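Local atomic coordinates of endoribonuclease MazF4 (Mycobacterium tuberculosis, PDB entry 5XE2), a protein that cleaves single-stranded mRNA within the sequence UCGCU as the toxic endoribonuclease of a type II toxin-antitoxin pair, and is neutralised by its cognate antitoxin MazE4. Residues A36-R42 / N70-K76; P51-A55 / Y65-D69. All coordinates share one frame; numbering follows the deposited sequence.

Interaction 1. Residues A36-R42 / N70-K76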
loop_
_atom_site.group_PDB
_atom_site.type_symbol
_atom_site.label_atom_id
_atom_site.label_comp_id
_atom_site.label_asym_id
_atom_site.label_seq_id
_atom_site.Cartn_x
_atom_site.Cartn_y
_atom_site.Cartn_z
ATOM N N ALA A 36 10.091 -11.661 3.933
ATOM C CA ALA A 36 10.102 -12.396 2.646
ATOM C C ALA A 36 9.533 -11.607 1.468
ATOM O O ALA A 36 9.599 -12.077 0.335
ATOM C CB ALA A 36 9.359 -13.711 2.781
ATOM N N ASP A 37 8.973 -10.425 1.730
ATOM C CA ASP A 37 8.310 -9.638 0.694
ATOM C C ASP A 37 8.522 -8.142 0.897
ATOM O O ASP A 37 9.133 -7.713 1.877
ATOM C CB ASP A 37 6.814 -10.009 0.618
ATOM C CG ASP A 37 6.086 -9.898 1.958
ATOM O OD1 ASP A 37 6.498 -9.127 2.855
ATOM O OD2 ASP A 37 5.061 -10.589 2.102
ATOM N N VAL A 38 8.032 -7.368 -0.062
ATOM C CA VAL A 38 8.116 -5.908 -0.057
ATOM C C VAL A 38 6.780 -5.337 -0.525
ATOM O O VAL A 38 5.936 -6.061 -1.054
ATOM C CB VAL A 38 9.223 -5.395 -1.005
ATOM C CG1 VAL A 38 10.595 -5.906 -0.573
ATOM C CG2 VAL A 38 8.936 -5.756 -2.468
ATOM N N VAL A 39 6.612 -4.037 -0.336
ATOM C CA VAL A 39 5.497 -3.300 -0.901
ATOM C C VAL A 39 6.048 -2.352 -1.957
ATOM O O VAL A 39 7.103 -1.733 -1.769
ATOM C CB VAL A 39 4.687 -2.549 0.166
ATOM C CG1 VAL A 39 3.590 -1.709 -0.471
ATOM C CG2 VAL A 39 4.079 -3.539 1.140
ATOM N N ALA A 40 5.323 -2.280 -3.072
ATOM C CA ALA A 40 5.724 -1.499 -4.220
ATOM C C ALA A 40 4.533 -0.827 -4.901
ATOM O O ALA A 40 3.374 -1.232 -4.726
ATOM C CB ALA A 40 6.457 -2.395 -5.209
ATOM N N VAL A 41 4.851 0.204 -5.680
ATOM C CA VAL A 41 3.887 0.901 -6.524
ATOM C C VAL A 41 4.315 0.837 -7.986
ATOM O O VAL A 41 5.519 0.766 -8.315
ATOM C CB VAL A 41 3.680 2.376 -6.119
ATOM C CG1 VAL A 41 2.955 2.463 -4.782
ATOM C CG2 VAL A 41 4.995 3.149 -6.091
ATOM N N ARG A 42 3.313 0.901 -8.853
ATOM C CA ARG A 42 3.486 0.634 -10.274
ATOM C C ARG A 42 4.102 1.836 -10.993
ATOM O O ARG A 42 3.741 2.990 -10.731
ATOM C CB ARG A 42 2.133 0.282 -10.901
ATOM C CG ARG A 42 2.219 -0.442 -12.231
ATOM C CD ARG A 42 0.858 -0.985 -12.681
ATOM N NE ARG A 42 -0.205 0.048 -12.744
ATOM C CZ ARG A 42 -1.227 0.064 -13.615
ATOM N NH1 ARG A 42 -1.391 -0.892 -14.542
ATOM N NH2 ARG A 42 -2.107 1.059 -13.571
ATOM N N ASN A 70 -1.790 2.385 -6.972
ATOM C CA ASN A 70 -1.649 0.954 -7.183
ATOM C C ASN A 70 -0.511 0.422 -6.318
ATOM O O ASN A 70 0.639 0.337 -6.753
ATOM C CB ASN A 70 -1.441 0.676 -8.678
ATOM C CG ASN A 70 -1.452 -0.813 -9.044
ATOM O OD1 ASN A 70 -1.120 -1.134 -10.172
ATOM N ND2 ASN A 70 -1.846 -1.710 -8.132
ATOM N N ILE A 71 -0.861 0.085 -5.080
ATOM C CA ILE A 71 0.079 -0.391 -4.078
ATOM C C ILE A 71 -0.114 -1.899 -3.931
ATOM O O ILE A 71 -1.237 -2.367 -3.721
ATOM C CB ILE A 71 -0.135 0.322 -2.718
ATOM C CG1 ILE A 71 -0.021 1.850 -2.858
ATOM C CG2 ILE A 71 0.892 -0.142 -1.690
ATOM C CD1 ILE A 71 -0.780 2.631 -1.801
ATOM N N GLU A 72 0.975 -2.661 -4.041
ATOM C CA GLU A 72 0.913 -4.125 -3.928
ATOM C C GLU A 72 2.068 -4.705 -3.132
ATOM O O GLU A 72 3.130 -4.098 -3.011
ATOM C CB GLU A 72 0.860 -4.757 -5.324
ATOM C CG GLU A 72 -0.434 -4.433 -6.051
ATOM C CD GLU A 72 -0.658 -5.218 -7.318
ATOM O OE1 GLU A 72 -0.040 -6.293 -7.485
ATOM O OE2 GLU A 72 -1.460 -4.745 -8.163
ATOM N N THR A 73 1.835 -5.889 -2.580
ATOM C CA THR A 73 2.844 -6.634 -1.875
ATOM C C THR A 73 3.451 -7.644 -2.859
ATOM O O THR A 73 2.734 -8.457 -3.436
ATOM C CB THR A 73 2.242 -7.349 -0.648
ATOM O OG1 THR A 73 1.652 -6.381 0.227
ATOM C CG2 THR A 73 3.314 -8.126 0.126
ATOM N N LEU A 74 4.770 -7.578 -3.041
ATOM C CA LEU A 74 5.497 -8.475 -3.943
ATOM C C LEU A 74 6.429 -9.407 -3.161
ATOM O O LEU A 74 7.137 -8.974 -2.258
ATOM C CB LEU A 74 6.321 -7.657 -4.946
ATOM C CG LEU A 74 5.605 -6.990 -6.129
ATOM C CD1 LEU A 74 4.523 -6.020 -5.693
ATOM C CD2 LEU A 74 6.612 -6.273 -7.010
ATOM N N GLY A 75 6.417 -10.689 -3.515
ATOM C CA GLY A 75 7.394 -11.639 -3.001
ATOM C C GLY A 75 8.765 -11.281 -3.559
ATOM O O GLY A 75 8.877 -10.770 -4.679
ATOM N N LYS A 76 9.805 -11.521 -2.769
ATOM C CA LYS A 76 11.186 -11.286 -3.202
ATOM C C LYS A 76 11.542 -12.104 -4.429
ATOM O O LYS A 76 12.254 -11.627 -5.298
ATOM C CB LYS A 76 12.166 -11.593 -2.070
ATOM C CG LYS A 76 12.230 -10.482 -1.055
ATOM C CD LYS A 76 13.233 -10.754 0.046
ATOM C CE LYS A 76 13.252 -9.560 0.982
ATOM N NZ LYS A 76 14.199 -9.729 2.117
#
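Val38 and Leu74 grip each other through both of their peptide groups, and Ala40 and Glu72 do the same two residues further along: the ladder of an antiparallel pair in the SH3-like beta sheet of the PemK/MazF fold. In the first pair Leu74 N reaches Val38 O at 2.8 Å. In the second, Glu72 N gives Ala40 O the straightest bond of the ladder, 171° at the hydrogen. Lys76 N to Ala36 O at 3.2 Å prolongs the series at one end, whereas Arg42 N to Asn70 O is weak. Between these rungs the carbonyls take a further, softer donor: Val39 CA-H points at Glu72 O and Thr73 CA-H at Val38 O.

On the other edge of strand 37-42, Val39 pairs with Val26 and Ser27, and Val41 with Leu24. Polar side chains mostly look elsewhere. Asp37 forms a salt bridge with Arg31 through OD1, the Lys76 ammonium is held by the carbonyls of Asn4, Asn32 and Thr35, and Thr73 OG1 bonds to Ile71 O of the second subunit, placing this ladder at the dimer interface.

On the face carrying Val39, Val41 and Ile71, the Ile71 side chain lies beside Val41 and is crossed at its CG2 branch by Val39 CG1, only 3.3 Å away, a tight fit. Val39 CG1 stands anti to the backbone N (chi1 176°), which carries it towards that methyl. At the Arg42 end, Asn70 ND2 donates to Glu72 OE2 at 3.1 Å, close to its own amide plane and on the anti side of the carboxylate. Its other amide atom, Asn70 OD1, lies 3.0 Å from Arg42 NE, but the angle is too poor for a hydrogen bond, with guanidinium and amide planes turned 74° apart.

Interaction 2. Residues P51-A55 / Y65-D69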
loop_
_atom_site.group_PDB
_atom_site.type_symbol
_atom_site.label_atom_id
_atom_site.label_comp_id
_atom_site.label_asym_id
_atom_site.label_seq_id
_atom_site.Cartn_x
_atom_site.Cartn_y
_atom_site.Cartn_z
ATOM N N PRO A 51 -3.055 14.200 -8.181
ATOM C CA PRO A 51 -2.186 14.192 -6.994
ATOM C C PRO A 51 -1.463 12.865 -6.704
ATOM O O PRO A 51 -0.340 12.885 -6.217
ATOM C CB PRO A 51 -3.148 14.551 -5.853
ATOM C CG PRO A 51 -4.199 15.378 -6.499
ATOM C CD PRO A 51 -4.353 14.851 -7.899
ATOM N N THR A 52 -2.080 11.730 -7.018
ATOM C CA THR A 52 -1.470 10.417 -6.724
ATOM C C THR A 52 -0.532 9.861 -7.808
ATOM O O THR A 52 -0.003 8.758 -7.651
ATOM C CB THR A 52 -2.552 9.381 -6.400
ATOM O OG1 THR A 52 -3.580 9.435 -7.403
ATOM C CG2 THR A 52 -3.140 9.671 -5.025
ATOM N N TRP A 53 -0.345 10.601 -8.901
ATOM C CA TRP A 53 0.607 10.230 -9.943
ATOM C C TRP A 53 1.811 11.160 -9.856
ATOM O O TRP A 53 1.643 12.364 -9.657
ATOM C CB TRP A 53 -0.051 10.276 -11.319
ATOM C CG TRP A 53 -0.959 9.091 -11.520
ATOM C CD1 TRP A 53 -1.880 8.590 -10.628
ATOM C CD2 TRP A 53 -1.015 8.246 -12.655
ATOM N NE1 TRP A 53 -2.508 7.497 -11.152
ATOM C CE2 TRP A 53 -2.001 7.261 -12.397
ATOM C CE3 TRP A 53 -0.341 8.219 -13.873
ATOM C CZ2 TRP A 53 -2.322 6.265 -13.313
ATOM C CZ3 TRP A 53 -0.664 7.242 -14.771
ATOM C CH2 TRP A 53 -1.640 6.274 -14.495
ATOM N N VAL A 54 3.010 10.590 -9.948
ATOM C CA VAL A 54 4.259 11.349 -9.889
ATOM C C VAL A 54 5.061 11.082 -11.162
ATOM O O VAL A 54 5.458 9.956 -11.412
ATOM C CB VAL A 54 5.109 10.962 -8.649
ATOM C CG1 VAL A 54 6.379 11.805 -8.579
ATOM C CG2 VAL A 54 4.296 11.129 -7.369
ATOM N N ALA A 55 5.290 12.123 -11.957
ATOM C CA ALA A 55 6.132 12.014 -13.140
ATOM C C ALA A 55 7.599 11.915 -12.730
ATOM O O ALA A 55 8.062 12.635 -11.837
ATOM C CB ALA A 55 5.926 13.220 -14.064
ATOM N N TYR A 65 5.790 7.472 -15.228
ATOM C CA TYR A 65 5.026 7.985 -14.095
ATOM C C TYR A 65 4.841 6.904 -13.053
ATOM O O TYR A 65 4.677 5.735 -13.401
ATOM C CB TYR A 65 3.637 8.472 -14.554
ATOM C CG TYR A 65 3.706 9.515 -15.644
ATOM C CD1 TYR A 65 3.908 9.131 -16.975
ATOM C CD2 TYR A 65 3.602 10.881 -15.357
ATOM C CE1 TYR A 65 4.005 10.066 -17.985
ATOM C CE2 TYR A 65 3.688 11.833 -16.371
ATOM C CZ TYR A 65 3.895 11.413 -17.683
ATOM O OH TYR A 65 3.993 12.312 -18.725
ATOM N N VAL A 66 4.848 7.305 -11.782
ATOM C CA VAL A 66 4.540 6.408 -10.673
ATOM C C VAL A 66 3.053 6.544 -10.344
ATOM O O VAL A 66 2.571 7.657 -10.106
ATOM C CB VAL A 66 5.419 6.718 -9.433
ATOM C CG1 VAL A 66 4.940 5.964 -8.200
ATOM C CG2 VAL A 66 6.878 6.392 -9.732
ATOM N N ASN A 67 2.332 5.422 -10.369
ATOM C CA ASN A 67 0.936 5.375 -9.902
ATOM C C ASN A 67 0.885 4.922 -8.431
ATOM O O ASN A 67 0.898 3.719 -8.135
ATOM C CB ASN A 67 0.108 4.459 -10.805
ATOM C CG ASN A 67 -1.334 4.293 -10.329
ATOM O OD1 ASN A 67 -1.796 4.978 -9.420
ATOM N ND2 ASN A 67 -2.045 3.357 -10.944
ATOM N N ALA A 68 0.830 5.892 -7.519
ATOM C CA ALA A 68 0.799 5.615 -6.069
ATOM C C ALA A 68 -0.535 5.065 -5.574
ATOM O O ALA A 68 -0.615 4.617 -4.432
ATOM C CB ALA A 68 1.178 6.858 -5.273
ATOM N N ASP A 69 -1.579 5.106 -6.409
ATOM C CA ASP A 69 -2.840 4.414 -6.094
ATOM C C ASP A 69 -2.737 2.892 -6.179
ATOM O O ASP A 69 -3.516 2.194 -5.533
ATOM C CB ASP A 69 -3.994 4.900 -6.992
ATOM C CG ASP A 69 -4.462 6.303 -6.643
ATOM O OD1 ASP A 69 -4.450 6.661 -5.448
ATOM O OD2 ASP A 69 -4.852 7.051 -7.556
HETATM O O HOH W 1 -5.012 6.013 -10.050
#
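The Trp53 indole lies over the side chain of Asn67, its ring and the amide inclined by only 28°. Asn67 CB sits under the five-membered ring, 4.2 Å from its centroid, in a CH-pi contact. Although Asn67 OD1 comes close to Trp53 NE1, the angle rules out a hydrogen bond; the indole N-H instead donates to a water in the ring plane. That water in turn donates a hydrogen bond to Asp69 OD2 at 2.7 Å, and the same oxygen accepts one from Thr52 OG1, also at 2.7 Å, which comes from above the carboxylate plane. Thr52 and Asp69 cross at about a right angle; chi1 of 49° sets Thr52 OG1 between its own backbone N and carbonyl carbon, whence it reaches the carboxylate.

At the other end of the indole, Trp53 CE3 meets Tyr65 CB, the two side chains again roughly perpendicular, while Ala55 CB approaches the Tyr65 ring obliquely at CE2. Val54 and Val66 point together to the opposite face, where helix 88-101 covers Val54. Their backbones pair through two bonds, the straighter being Val66 N to Val54 O at 174°, and Ala68 N to Thr52 O adds a third. This is the register of an antiparallel beta hairpin, here at the margin of this chain's MazF-type sheet.

How the interactions relate
From the N terminus, the chain first lays down 36-42, then 51-55, and returns as one long broken strand, 65-75, that serves both partners. Interaction 2 closes the shorter loop, joining 51-55 to 65-69 as a hairpin; interaction 1 closes the wider one, joining 36-42 to 70-76, so the hairpin lies wholly within it and the two loops do not cross. The corner at 68-69 divides the shared strand between them. Their contact zones meet at Arg42 O and Asn67 N, 2.8 Å apart and probably hydrogen-bonded, and at Val41 CG2 and Val66 CG1. Together they tie strand 53-55, outermost within this chain, through 65-75 to strand 37-44 and the rest of the sheet.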